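PDB 4ECN: leucine-rich repeat protein from Bacteroides thetaiotaomicron, which is of unknown function but, as an extracellular protein pairing leucine-rich repeats with two DUF4458 domains, probably binds other proteins. Local coordinates for residues T845-Y850 and G854-L859; Y90-G95 and V99-P104; L507-Y512 and W537-D542; G148-S153 and E233-S238. All blocks are in the same frame, centred on the assembly; numbering follows the deposited sequence.

Contact 1 of 4, residues T845-Y850 and G854-L859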
loop_
_atom_site.group_PDB
_atom_site.type_symbol
_atom_site.label_atom_id
_atom_site.label_comp_id
_atom_site.label_asym_id
_atom_site.label_seq_id
_atom_site.Cartn_x
_atom_site.Cartn_y
_atom_site.Cartn_z
ATOM N N THR A 845 22.580 45.798 26.102
ATOM C CA THR A 845 23.138 46.828 25.213
ATOM C C THR A 845 24.180 46.210 24.251
ATOM O O THR A 845 24.146 46.500 23.052
ATOM C CB THR A 845 23.759 47.967 26.050
ATOM O OG1 THR A 845 22.740 48.561 26.850
ATOM C CG2 THR A 845 24.423 49.050 25.209
ATOM N N SER A 846 25.069 45.342 24.773
ATOM C CA SER A 846 26.144 44.680 24.029
ATOM C C SER A 846 25.651 43.932 22.774
ATOM O O SER A 846 26.354 43.912 21.762
ATOM C CB SER A 846 26.879 43.692 24.929
ATOM O OG SER A 846 26.022 42.747 25.548
ATOM N N VAL A 847 24.458 43.330 22.839
ATOM C CA VAL A 847 23.898 42.527 21.751
ATOM C C VAL A 847 22.683 43.241 21.121
ATOM O O VAL A 847 22.067 42.697 20.191
ATOM C CB VAL A 847 23.530 41.113 22.270
ATOM C CG1 VAL A 847 24.783 40.334 22.616
ATOM C CG2 VAL A 847 22.588 41.166 23.474
ATOM N N CYS A 848 22.374 44.471 21.602
ATOM C CA CYS A 848 21.240 45.273 21.138
ATOM C C CYS A 848 21.291 45.477 19.603
ATOM O O CYS A 848 20.268 45.189 18.982
ATOM C CB CYS A 848 21.170 46.608 21.870
ATOM S SG CYS A 848 19.855 47.704 21.281
ATOM N N PRO A 849 22.423 45.883 18.951
ATOM C CA PRO A 849 22.396 46.016 17.477
ATOM C C PRO A 849 22.249 44.668 16.746
ATOM O O PRO A 849 21.705 44.640 15.638
ATOM C CB PRO A 849 23.739 46.664 17.146
ATOM C CG PRO A 849 24.606 46.404 18.312
ATOM C CD PRO A 849 23.736 46.291 19.506
ATOM N N TYR A 850 22.706 43.555 17.364
ATOM C CA TYR A 850 22.601 42.209 16.780
ATOM C C TYR A 850 21.157 41.700 16.833
ATOM O O TYR A 850 20.732 40.992 15.916
ATOM C CB TYR A 850 23.536 41.223 17.494
ATOM C CG TYR A 850 25.006 41.546 17.327
ATOM C CD1 TYR A 850 25.663 42.387 18.222
ATOM C CD2 TYR A 850 25.742 41.012 16.271
ATOM C CE1 TYR A 850 27.014 42.697 18.066
ATOM C CE2 TYR A 850 27.092 41.316 16.101
ATOM C CZ TYR A 850 27.729 42.150 17.008
ATOM O OH TYR A 850 29.069 42.431 16.864
ATOM N N GLY A 854 18.429 41.026 13.387
ATOM C CA GLY A 854 17.869 39.677 13.302
ATOM C C GLY A 854 18.922 38.593 13.346
ATOM O O GLY A 854 18.781 37.567 12.680
HETATM N N MSE A 855 19.992 38.827 14.121
HETATM C CA MSE A 855 21.135 37.914 14.249
HETATM C C MSE A 855 21.266 37.344 15.675
HETATM O O MSE A 855 22.252 36.674 15.983
HETATM C CB MSE A 855 22.428 38.650 13.873
HETATM C CG MSE A 855 22.433 39.214 12.464
HETATM SE SE MSE A 855 24.159 40.027 11.999
HETATM C CE MSE A 855 24.257 41.585 13.194
ATOM N N TYR A 856 20.270 37.623 16.533
ATOM C CA TYR A 856 20.178 37.201 17.928
ATOM C C TYR A 856 18.724 36.859 18.245
ATOM O O TYR A 856 17.812 37.631 17.910
ATOM C CB TYR A 856 20.705 38.313 18.849
ATOM C CG TYR A 856 21.209 37.875 20.210
ATOM C CD1 TYR A 856 20.334 37.710 21.280
ATOM C CD2 TYR A 856 22.573 37.776 20.467
ATOM C CE1 TYR A 856 20.802 37.395 22.561
ATOM C CE2 TYR A 856 23.052 37.445 21.734
ATOM C CZ TYR A 856 22.165 37.262 22.786
ATOM O OH TYR A 856 22.657 36.926 24.035
ATOM N N VAL A 857 18.507 35.681 18.859
ATOM C CA VAL A 857 17.188 35.199 19.243
ATOM C C VAL A 857 17.080 35.258 20.743
ATOM O O VAL A 857 17.739 34.477 21.436
ATOM C CB VAL A 857 16.935 33.783 18.714
ATOM C CG1 VAL A 857 15.478 33.383 18.922
ATOM C CG2 VAL A 857 17.319 33.677 17.243
ATOM N N LEU A 858 16.296 36.206 21.259
ATOM C CA LEU A 858 16.151 36.307 22.698
ATOM C C LEU A 858 14.736 35.971 23.084
ATOM O O LEU A 858 13.795 36.571 22.558
ATOM C CB LEU A 858 16.556 37.681 23.254
ATOM C CG LEU A 858 16.526 37.779 24.782
ATOM C CD1 LEU A 858 17.721 37.075 25.413
ATOM C CD2 LEU A 858 16.494 39.215 25.241
ATOM N N LEU A 859 14.599 34.963 23.967
ATOM C CA LEU A 859 13.344 34.519 24.559
ATOM C C LEU A 859 13.244 35.169 25.909
ATOM O O LEU A 859 14.125 35.009 26.764
ATOM C CB LEU A 859 13.198 32.996 24.636
ATOM C CG LEU A 859 13.064 32.239 23.316
ATOM C CD1 LEU A 859 12.796 30.776 23.571
ATOM C CD2 LEU A 859 11.914 32.783 22.451
#
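The carbonyl oxygen of Tyr850 accepts a hydrogen bond from the backbone N of Met855 at 2.9 Å, with an angle of 156° at the hydrogen, and this bond ties the end of helix 848-852 to the chain that leaves it. The buried side chains do the packing. Val847 comes over one face of the Tyr856 ring, its CB 4.1 Å from the ring centroid and displaced toward the rim. The closest approach of the pair is between Val847 CG1 and Tyr856 CE2, at 3.5 Å. Tyr856 presents this face because its CG stands anti to the backbone N (chi1 -156°), which turns the ring toward Val847, just ahead of the helix. The reversal that makes this possible is a textbook Schellman motif: Gly854, with its positive phi of 62°, is the C-prime residue, and its own N-H turns to the carbonyl of the residue just after Tyr850. Outside the turn, Met855, present as selenomethionine, bends at chi3 and brings its methyl CE to 3.5 Å from Tyr850 CD2, approaching the ring obliquely. The side chains of Tyr850 and Tyr856 approach each other at their beta carbons, CB to CB 4.3 Å. Having left the helix, the chain enters strand 857-859, an outermost strand of the parallel sheet in this leucine-rich repeat array, where Val857 and Leu859 share backbone bonds with the neighbouring strand 831-833 and its flanks. The Tyr856 ring also rests on Leu825 and Leu832, while Tyr850 touches Pro827.

Contact 2 of 4, residues Y90-G95 and V99-P104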
loop_
_atom_site.group_PDB
_atom_site.type_symbol
_atom_site.label_atom_id
_atom_site.label_comp_id
_atom_site.label_asym_id
_atom_site.label_seq_id
_atom_site.Cartn_x
_atom_site.Cartn_y
_atom_site.Cartn_z
ATOM N N TYR A 90 -35.130 -0.122 -35.831
ATOM C CA TYR A 90 -36.390 0.134 -36.514
ATOM C C TYR A 90 -36.187 0.968 -37.775
ATOM O O TYR A 90 -35.217 1.719 -37.885
ATOM C CB TYR A 90 -37.394 0.842 -35.575
ATOM C CG TYR A 90 -36.967 2.211 -35.080
ATOM C CD1 TYR A 90 -37.258 3.364 -35.809
ATOM C CD2 TYR A 90 -36.340 2.362 -33.845
ATOM C CE1 TYR A 90 -36.878 4.626 -35.348
ATOM C CE2 TYR A 90 -35.947 3.616 -33.381
ATOM C CZ TYR A 90 -36.229 4.746 -34.129
ATOM O OH TYR A 90 -35.856 5.978 -33.657
ATOM N N TYR A 91 -37.135 0.849 -38.714
ATOM C CA TYR A 91 -37.130 1.607 -39.961
ATOM C C TYR A 91 -38.415 2.401 -40.056
ATOM O O TYR A 91 -39.470 1.870 -39.719
ATOM C CB TYR A 91 -36.958 0.701 -41.219
ATOM C CG TYR A 91 -35.893 -0.383 -41.156
ATOM C CD1 TYR A 91 -36.192 -1.656 -40.671
ATOM C CD2 TYR A 91 -34.621 -0.172 -41.685
ATOM C CE1 TYR A 91 -35.229 -2.669 -40.637
ATOM C CE2 TYR A 91 -33.651 -1.182 -41.666
ATOM C CZ TYR A 91 -33.963 -2.432 -41.147
ATOM O OH TYR A 91 -33.028 -3.441 -41.096
ATOM N N LEU A 92 -38.338 3.657 -40.501
ATOM C CA LEU A 92 -39.519 4.486 -40.732
ATOM C C LEU A 92 -39.760 4.541 -42.256
ATOM O O LEU A 92 -38.798 4.439 -43.019
ATOM C CB LEU A 92 -39.374 5.880 -40.094
ATOM C CG LEU A 92 -39.328 5.885 -38.564
ATOM C CD1 LEU A 92 -38.822 7.180 -38.037
ATOM C CD2 LEU A 92 -40.675 5.581 -37.961
ATOM N N TYR A 93 -41.029 4.614 -42.700
ATOM C CA TYR A 93 -41.373 4.593 -44.128
ATOM C C TYR A 93 -42.380 5.695 -44.503
ATOM O O TYR A 93 -43.370 5.871 -43.794
ATOM C CB TYR A 93 -41.967 3.219 -44.503
ATOM C CG TYR A 93 -41.046 2.035 -44.284
ATOM C CD1 TYR A 93 -41.038 1.345 -43.073
ATOM C CD2 TYR A 93 -40.234 1.560 -45.310
ATOM C CE1 TYR A 93 -40.215 0.234 -42.876
ATOM C CE2 TYR A 93 -39.410 0.450 -45.128
ATOM C CZ TYR A 93 -39.399 -0.208 -43.908
ATOM O OH TYR A 93 -38.587 -1.308 -43.748
ATOM N N ASP A 94 -42.163 6.393 -45.646
ATOM C CA ASP A 94 -43.049 7.464 -46.150
ATOM C C ASP A 94 -44.306 6.878 -46.865
ATOM O O ASP A 94 -44.575 5.673 -46.765
ATOM C CB ASP A 94 -42.274 8.399 -47.119
ATOM C CG ASP A 94 -41.959 7.820 -48.494
ATOM O OD1 ASP A 94 -41.651 6.605 -48.578
ATOM O OD2 ASP A 94 -42.015 8.582 -49.483
ATOM N N GLY A 95 -45.042 7.741 -47.575
ATOM C CA GLY A 95 -46.222 7.368 -48.353
ATOM C C GLY A 95 -45.928 6.398 -49.488
ATOM O O GLY A 95 -46.726 5.492 -49.753
ATOM N N VAL A 99 -37.507 3.606 -47.215
ATOM C CA VAL A 99 -36.845 3.737 -45.898
ATOM C C VAL A 99 -36.434 5.230 -45.667
ATOM O O VAL A 99 -35.418 5.701 -46.195
ATOM C CB VAL A 99 -35.631 2.763 -45.736
ATOM C CG1 VAL A 99 -34.967 2.909 -44.364
ATOM C CG2 VAL A 99 -36.049 1.312 -45.961
ATOM N N LEU A 100 -37.240 5.949 -44.854
ATOM C CA LEU A 100 -37.047 7.361 -44.514
ATOM C C LEU A 100 -36.058 7.547 -43.342
ATOM O O LEU A 100 -35.556 8.662 -43.162
ATOM C CB LEU A 100 -38.405 7.986 -44.154
ATOM C CG LEU A 100 -38.594 9.470 -44.472
ATOM C CD1 LEU A 100 -38.723 9.706 -45.984
ATOM C CD2 LEU A 100 -39.852 9.988 -43.824
ATOM N N LEU A 101 -35.795 6.463 -42.543
ATOM C CA LEU A 101 -34.868 6.455 -41.394
ATOM C C LEU A 101 -34.498 5.036 -40.942
ATOM O O LEU A 101 -35.382 4.190 -40.835
ATOM C CB LEU A 101 -35.469 7.197 -40.184
ATOM C CG LEU A 101 -34.480 7.555 -39.084
ATOM C CD1 LEU A 101 -33.887 8.919 -39.322
ATOM C CD2 LEU A 101 -35.136 7.507 -37.736
ATOM N N ALA A 102 -33.190 4.799 -40.638
ATOM C CA ALA A 102 -32.640 3.555 -40.063
ATOM C C ALA A 102 -32.269 3.852 -38.632
ATOM O O ALA A 102 -31.217 4.443 -38.375
ATOM C CB ALA A 102 -31.446 3.038 -40.865
ATOM N N GLY A 103 -33.210 3.560 -37.736
ATOM C CA GLY A 103 -33.137 3.863 -36.313
ATOM C C GLY A 103 -32.447 2.852 -35.421
ATOM O O GLY A 103 -32.753 1.659 -35.470
ATOM N N PRO A 104 -31.532 3.326 -34.547
ATOM C CA PRO A 104 -30.877 2.402 -33.608
ATOM C C PRO A 104 -31.701 2.258 -32.324
ATOM O O PRO A 104 -32.371 3.204 -31.895
ATOM C CB PRO A 104 -29.528 3.063 -33.356
ATOM C CG PRO A 104 -29.763 4.543 -33.628
ATOM C CD PRO A 104 -31.064 4.716 -34.351
#
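Tyr90 O accepts the N-H of Gly103 at 2.7 Å, the shortest polar bond between the two segments of this antiparallel hairpin. The return bond from Tyr90 N to Gly103 O, 3.0 Å long, completes the hydrogen-bonded pair. Above it the Tyr90 ring lies across the glycine: Gly103 CA sits over the ring centre, 3.9 Å from the centroid and 11° off the normal. The ring gets there because CG stands between the backbone N and the carbonyl carbon (chi1 62°), folding it over the partner strand, where a beta carbon on Gly103 would collide with it. With an alanine here in place of Tyr90, Gly103 CA would probably lose the ring that packs on it and Leu101 CD2 its aromatic neighbour.

Further along, Leu92 N bonds to Leu101 O, yet Leu92 O takes the N-H of Leu100 at 2.8 Å. Leu100 is thus an extra residue, consistent with a beta bulge, and Val99 comes opposite Tyr93. Leu92 and Leu101 lie side by side on the Tyr90 face, CD1 to CD2 3.7 Å. On the other face Val99 bridges two rings, its CG2 3.6 Å from Tyr93 CE2 and its CG1 near Tyr91 CD2. Tyr91 also meets Trp210, and Ala102 N bonds to Asn249 OD1, both within the second DUF4458 range. The register of the two strands therefore rests on backbone bonds, while their side chains add apolar packing on both faces.

Contact 3 of 4, residues L507-Y512 and W537-D542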
loop_
_atom_site.group_PDB
_atom_site.type_symbol
_atom_site.label_atom_id
_atom_site.label_comp_id
_atom_site.label_asym_id
_atom_site.label_seq_id
_atom_site.Cartn_x
_atom_site.Cartn_y
_atom_site.Cartn_z
ATOM N N LEU A 507 -3.639 -19.166 9.752
ATOM C CA LEU A 507 -2.932 -18.963 8.500
ATOM C C LEU A 507 -3.365 -20.050 7.529
ATOM O O LEU A 507 -3.561 -21.198 7.956
ATOM C CB LEU A 507 -1.399 -18.946 8.681
ATOM C CG LEU A 507 -0.796 -17.976 9.689
ATOM C CD1 LEU A 507 0.671 -18.226 9.821
ATOM C CD2 LEU A 507 -1.049 -16.522 9.302
ATOM N N PRO A 508 -3.583 -19.690 6.237
ATOM C CA PRO A 508 -4.010 -20.688 5.250
ATOM C C PRO A 508 -2.909 -21.718 4.981
ATOM O O PRO A 508 -1.707 -21.390 5.069
ATOM C CB PRO A 508 -4.316 -19.840 4.013
ATOM C CG PRO A 508 -3.518 -18.680 4.161
ATOM C CD PRO A 508 -3.428 -18.366 5.606
ATOM N N ASP A 509 -3.334 -22.962 4.626
ATOM C CA ASP A 509 -2.465 -24.120 4.400
ATOM C C ASP A 509 -1.448 -23.947 3.270
ATOM O O ASP A 509 -0.390 -24.584 3.337
ATOM C CB ASP A 509 -3.297 -25.368 4.083
ATOM C CG ASP A 509 -3.409 -26.327 5.255
ATOM O OD1 ASP A 509 -3.902 -25.898 6.334
ATOM O OD2 ASP A 509 -3.009 -27.511 5.095
ATOM N N PHE A 510 -1.740 -23.098 2.253
ATOM C CA PHE A 510 -0.874 -22.946 1.086
ATOM C C PHE A 510 0.556 -22.487 1.496
ATOM O O PHE A 510 1.517 -22.904 0.842
ATOM C CB PHE A 510 -1.491 -21.997 0.055
ATOM C CG PHE A 510 -1.242 -20.524 0.231
ATOM C CD1 PHE A 510 -0.128 -19.918 -0.334
ATOM C CD2 PHE A 510 -2.151 -19.728 0.908
ATOM C CE1 PHE A 510 0.116 -18.559 -0.154
ATOM C CE2 PHE A 510 -1.913 -18.361 1.074
ATOM C CZ PHE A 510 -0.783 -17.787 0.544
ATOM N N LEU A 511 0.697 -21.701 2.596
ATOM C CA LEU A 511 1.992 -21.191 3.079
ATOM C C LEU A 511 2.982 -22.289 3.438
ATOM O O LEU A 511 4.179 -22.138 3.201
ATOM C CB LEU A 511 1.803 -20.315 4.326
ATOM C CG LEU A 511 1.108 -19.001 4.132
ATOM C CD1 LEU A 511 0.774 -18.374 5.473
ATOM C CD2 LEU A 511 1.925 -18.077 3.238
ATOM N N TYR A 512 2.480 -23.370 4.034
ATOM C CA TYR A 512 3.285 -24.474 4.538
ATOM C C TYR A 512 3.725 -25.427 3.418
ATOM O O TYR A 512 4.627 -26.245 3.633
ATOM C CB TYR A 512 2.481 -25.234 5.602
ATOM C CG TYR A 512 1.982 -24.339 6.724
ATOM C CD1 TYR A 512 2.827 -23.949 7.763
ATOM C CD2 TYR A 512 0.657 -23.905 6.764
ATOM C CE1 TYR A 512 2.374 -23.132 8.798
ATOM C CE2 TYR A 512 0.191 -23.093 7.802
ATOM C CZ TYR A 512 1.053 -22.710 8.817
ATOM O OH TYR A 512 0.603 -21.913 9.844
ATOM N N TRP A 537 2.828 -20.224 14.152
ATOM C CA TRP A 537 4.248 -19.897 14.096
ATOM C C TRP A 537 5.063 -21.164 14.384
ATOM O O TRP A 537 6.005 -21.438 13.641
ATOM C CB TRP A 537 4.608 -18.744 15.049
ATOM C CG TRP A 537 6.023 -18.206 14.926
ATOM C CD1 TRP A 537 6.979 -18.577 14.019
ATOM C CD2 TRP A 537 6.632 -17.206 15.761
ATOM N NE1 TRP A 537 8.145 -17.890 14.251
ATOM C CE2 TRP A 537 7.959 -17.032 15.306
ATOM C CE3 TRP A 537 6.183 -16.434 16.854
ATOM C CZ2 TRP A 537 8.845 -16.134 15.914
ATOM C CZ3 TRP A 537 7.066 -15.541 17.449
ATOM C CH2 TRP A 537 8.374 -15.397 16.979
ATOM N N THR A 538 4.660 -21.975 15.391
ATOM C CA THR A 538 5.325 -23.250 15.687
ATOM C C THR A 538 5.348 -24.131 14.432
ATOM O O THR A 538 6.417 -24.638 14.095
ATOM C CB THR A 538 4.675 -24.018 16.858
ATOM O OG1 THR A 538 4.388 -23.155 17.949
ATOM C CG2 THR A 538 5.543 -25.142 17.357
ATOM N N ARG A 539 4.183 -24.272 13.719
ATOM C CA ARG A 539 4.071 -25.113 12.510
ATOM C C ARG A 539 5.063 -24.641 11.460
ATOM O O ARG A 539 5.846 -25.445 10.951
ATOM C CB ARG A 539 2.644 -25.145 11.931
ATOM C CG ARG A 539 2.512 -26.225 10.867
ATOM C CD ARG A 539 1.166 -26.279 10.176
ATOM N NE ARG A 539 1.259 -27.024 8.911
ATOM C CZ ARG A 539 0.278 -27.112 8.011
ATOM N NH1 ARG A 539 -0.889 -26.514 8.225
ATOM N NH2 ARG A 539 0.463 -27.791 6.885
ATOM N N LEU A 540 5.065 -23.336 11.207
ATOM C CA LEU A 540 5.927 -22.644 10.264
ATOM C C LEU A 540 7.425 -22.923 10.542
ATOM O O LEU A 540 8.164 -23.239 9.615
ATOM C CB LEU A 540 5.628 -21.144 10.380
ATOM C CG LEU A 540 5.902 -20.290 9.172
ATOM C CD1 LEU A 540 4.876 -20.548 8.070
ATOM C CD2 LEU A 540 5.862 -18.823 9.553
ATOM N N ALA A 541 7.848 -22.858 11.819
ATOM C CA ALA A 541 9.232 -23.098 12.245
ATOM C C ALA A 541 9.600 -24.583 12.150
ATOM O O ALA A 541 10.690 -24.921 11.690
ATOM C CB ALA A 541 9.418 -22.609 13.670
ATOM N N ASP A 542 8.675 -25.466 12.579
ATOM C CA ASP A 542 8.846 -26.918 12.577
ATOM C C ASP A 542 8.831 -27.495 11.149
ATOM O O ASP A 542 9.497 -28.507 10.915
ATOM C CB ASP A 542 7.758 -27.586 13.428
ATOM C CG ASP A 542 8.004 -27.556 14.933
ATOM O OD1 ASP A 542 9.185 -27.442 15.343
ATOM O OD2 ASP A 542 7.032 -27.777 15.702
#
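Arg539 sends CG anti to its own backbone N (chi1 -169°) and stays extended as far as NE, while Tyr512 has CG anti to its carbonyl carbon, and together these torsions lay the arginine along the tyrosine ring. The result is a cation-pi stack: guanidinium and ring are nearly parallel, 7° apart, with centres separated by 3.8 Å. Arg539 CD sits over the middle of the same face, 3.7 Å from the ring centroid, so aliphatic and charged parts of one side chain share it. Arg539 NH1 lies over Tyr512 CD2, at 3.4 Å, and there it also faces Asp509. That salt bridge is long, 3.6 Å from Asp509 OD1 to Arg539 NH1, with the carboxylate at the guanidinium edge and the two planes turned 67° apart. Leu540 sets its backbone N at the ring edge, and its CD1 comes to 3.7 Å from Tyr512 CE1 from the side of the ring plane opposite Arg539; Tyr512 OH makes a weak hydrogen bond to Asp536 O. Replacing Tyr512 by a serine would probably deprive the guanidinium of its flat support, leaving it freer to turn, with the long Asp509 bridge as its remaining tie across the contact, and open a gap beside Leu540. Within the repeat array, the loop 507-512 between strands 495-499 and 519-521 packs against helix 530-542, Leu511 and Leu540 both reach Leu520 of strand 519-521, and Trp537 continues the layer toward helix 566-569.

Contact 4 of 4, residues G148-S153 and E233-S238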
loop_
_atom_site.group_PDB
_atom_site.type_symbol
_atom_site.label_atom_id
_atom_site.label_comp_id
_atom_site.label_asym_id
_atom_site.label_seq_id
_atom_site.Cartn_x
_atom_site.Cartn_y
_atom_site.Cartn_z
ATOM N N GLY A 148 -7.263 -26.319 -41.183
ATOM C CA GLY A 148 -7.069 -25.649 -39.901
ATOM C C GLY A 148 -7.465 -26.404 -38.650
ATOM O O GLY A 148 -7.744 -27.608 -38.708
ATOM N N GLU A 149 -7.496 -25.672 -37.499
ATOM C CA GLU A 149 -7.823 -26.196 -36.166
ATOM C C GLU A 149 -9.279 -26.716 -36.077
ATOM O O GLU A 149 -9.544 -27.623 -35.279
ATOM C CB GLU A 149 -7.579 -25.138 -35.085
ATOM C CG GLU A 149 -6.106 -24.963 -34.741
ATOM C CD GLU A 149 -5.428 -26.036 -33.902
ATOM O OE1 GLU A 149 -6.054 -26.531 -32.935
ATOM O OE2 GLU A 149 -4.231 -26.309 -34.154
ATOM N N TYR A 150 -10.199 -26.176 -36.911
ATOM C CA TYR A 150 -11.599 -26.609 -36.989
ATOM C C TYR A 150 -12.157 -26.381 -38.426
ATOM O O TYR A 150 -11.517 -25.693 -39.231
ATOM C CB TYR A 150 -12.458 -25.890 -35.929
ATOM C CG TYR A 150 -12.645 -24.402 -36.147
ATOM C CD1 TYR A 150 -11.685 -23.485 -35.718
ATOM C CD2 TYR A 150 -13.816 -23.904 -36.713
ATOM C CE1 TYR A 150 -11.860 -22.115 -35.905
ATOM C CE2 TYR A 150 -14.000 -22.539 -36.906
ATOM C CZ TYR A 150 -13.023 -21.646 -36.496
ATOM O OH TYR A 150 -13.225 -20.303 -36.692
ATOM N N LEU A 151 -13.344 -26.970 -38.736
ATOM C CA LEU A 151 -14.016 -26.836 -40.037
ATOM C C LEU A 151 -14.807 -25.527 -40.147
ATOM O O LEU A 151 -15.572 -25.222 -39.229
ATOM C CB LEU A 151 -14.979 -28.014 -40.263
ATOM C CG LEU A 151 -14.370 -29.399 -40.446
ATOM C CD1 LEU A 151 -15.407 -30.471 -40.212
ATOM C CD2 LEU A 151 -13.715 -29.555 -41.824
ATOM N N PHE A 152 -14.658 -24.775 -41.284
ATOM C CA PHE A 152 -15.390 -23.513 -41.542
ATOM C C PHE A 152 -16.890 -23.792 -41.451
ATOM O O PHE A 152 -17.613 -23.117 -40.714
ATOM C CB PHE A 152 -15.016 -22.894 -42.902
ATOM C CG PHE A 152 -15.595 -21.517 -43.146
ATOM C CD1 PHE A 152 -16.940 -21.354 -43.472
ATOM C CD2 PHE A 152 -14.791 -20.387 -43.082
ATOM C CE1 PHE A 152 -17.473 -20.081 -43.703
ATOM C CE2 PHE A 152 -15.324 -19.114 -43.315
ATOM C CZ PHE A 152 -16.660 -18.970 -43.628
ATOM N N SER A 153 -17.348 -24.822 -42.181
ATOM C CA SER A 153 -18.705 -25.338 -42.050
ATOM C C SER A 153 -18.865 -25.769 -40.592
ATOM O O SER A 153 -17.865 -26.156 -39.994
ATOM C CB SER A 153 -18.923 -26.485 -43.035
ATOM O OG SER A 153 -17.866 -27.432 -42.987
ATOM N N GLU A 233 -17.025 -22.249 -27.944
ATOM C CA GLU A 233 -16.034 -21.365 -28.559
ATOM C C GLU A 233 -15.164 -22.133 -29.562
ATOM O O GLU A 233 -14.672 -23.216 -29.240
ATOM C CB GLU A 233 -15.166 -20.785 -27.442
ATOM C CG GLU A 233 -14.649 -19.379 -27.661
ATOM C CD GLU A 233 -14.587 -18.573 -26.376
ATOM O OE1 GLU A 233 -14.199 -19.135 -25.326
ATOM O OE2 GLU A 233 -14.927 -17.369 -26.418
ATOM N N LEU A 234 -14.990 -21.600 -30.779
ATOM C CA LEU A 234 -14.176 -22.262 -31.802
ATOM C C LEU A 234 -12.780 -21.635 -31.854
ATOM O O LEU A 234 -11.791 -22.368 -31.831
ATOM C CB LEU A 234 -14.860 -22.199 -33.170
ATOM C CG LEU A 234 -16.098 -23.080 -33.320
ATOM C CD1 LEU A 234 -16.840 -22.773 -34.595
ATOM C CD2 LEU A 234 -15.719 -24.536 -33.318
ATOM N N GLU A 235 -12.705 -20.284 -31.890
ATOM C CA GLU A 235 -11.474 -19.489 -31.903
ATOM C C GLU A 235 -11.773 -18.011 -31.649
ATOM O O GLU A 235 -12.900 -17.556 -31.833
ATOM C CB GLU A 235 -10.696 -19.632 -33.233
ATOM C CG GLU A 235 -11.307 -18.883 -34.408
ATOM C CD GLU A 235 -10.491 -18.867 -35.683
ATOM O OE1 GLU A 235 -9.246 -18.970 -35.602
ATOM O OE2 GLU A 235 -11.098 -18.702 -36.765
ATOM N N THR A 236 -10.741 -17.263 -31.286
ATOM C CA THR A 236 -10.810 -15.827 -31.082
ATOM C C THR A 236 -9.589 -15.272 -31.776
ATOM O O THR A 236 -8.475 -15.755 -31.540
ATOM C CB THR A 236 -10.933 -15.441 -29.585
ATOM O OG1 THR A 236 -12.047 -16.106 -28.999
ATOM C CG2 THR A 236 -11.147 -13.968 -29.394
ATOM N N GLN A 237 -9.789 -14.322 -32.685
ATOM C CA GLN A 237 -8.655 -13.759 -33.399
ATOM C C GLN A 237 -8.732 -12.257 -33.506
ATOM O O GLN A 237 -9.824 -11.701 -33.654
ATOM C CB GLN A 237 -8.559 -14.334 -34.823
ATOM C CG GLN A 237 -8.385 -15.843 -34.954
ATOM C CD GLN A 237 -7.093 -16.421 -34.443
ATOM O OE1 GLN A 237 -6.048 -15.770 -34.401
ATOM N NE2 GLN A 237 -7.128 -17.704 -34.122
ATOM N N SER A 238 -7.559 -11.602 -33.451
ATOM C CA SER A 238 -7.399 -10.183 -33.751
ATOM C C SER A 238 -7.065 -10.118 -35.226
ATOM O O SER A 238 -6.140 -10.807 -35.687
ATOM C CB SER A 238 -6.348 -9.513 -32.873
ATOM O OG SER A 238 -6.419 -8.105 -33.040
#
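Leu234 meets Tyr150 face on. Its CB stands over the ring centre, 3.8 Å from the centroid and 11° off the normal, and its CD1 reaches Tyr150 CE2 at 3.7 Å, so the leucine lies across the ring at about a right angle. The next residue, Glu235, works at the ring edge instead. Glu235 OE2 accepts a hydrogen bond from Tyr150 OH at 2.7 Å, the hydroxyl arriving from above the carboxylate plane, 41° out of it. Ring and carboxylate are turned 85° against each other, and the chain, extended beyond CG, carries the acid along the ring edge as far as the hydroxyl. Two residues on, Gln237 serves the other oxygen: its NE2 donates to Glu235 OE1 at 2.9 Å, on the anti side but tilted out of the carboxylate plane.

More partners gather from beyond these segments. Tyr221 OH and Leu261 N also bond to OE2, Lys262 N bonds to OE1, and Tyr150 OH has a second partner in Thr223 OG1. The loop 148-153 is thereby pinned to strand 230-238 of the second DUF4458 domain, a family of the transthyretin clan, close to where the chain leaves strand 251-259. Glu235 is buried, and with hydroxyl, amide and backbone groups converging on both its oxygens it is likely to be held as a carboxylate, its negative charge probably stabilised by neutral donors.

Overall arrangement
All four contacts are partly buried, and no two hold the same elements. Contacts 2 and 4 belong to the two DUF4458 ranges, their centres about 37 Å apart, and each uses a strand of the corresponding hairpin; contact 2 is knit by backbone pairing within it, whereas contact 4 fastens a loop to it from outside, through a buried acid. Contacts 1 and 3 lie in the repeat array, their centres about 67 Å apart. Contact 3 joins a loop to a helix through a stack whose arginine is exposed, while contact 1 reverses the chain into an outermost strand, pairing one buried valine-tyrosine contact with a more exposed methionine. Chemistry thus follows place: backbone bonds organise hairpin and turn, side chains join separate elements.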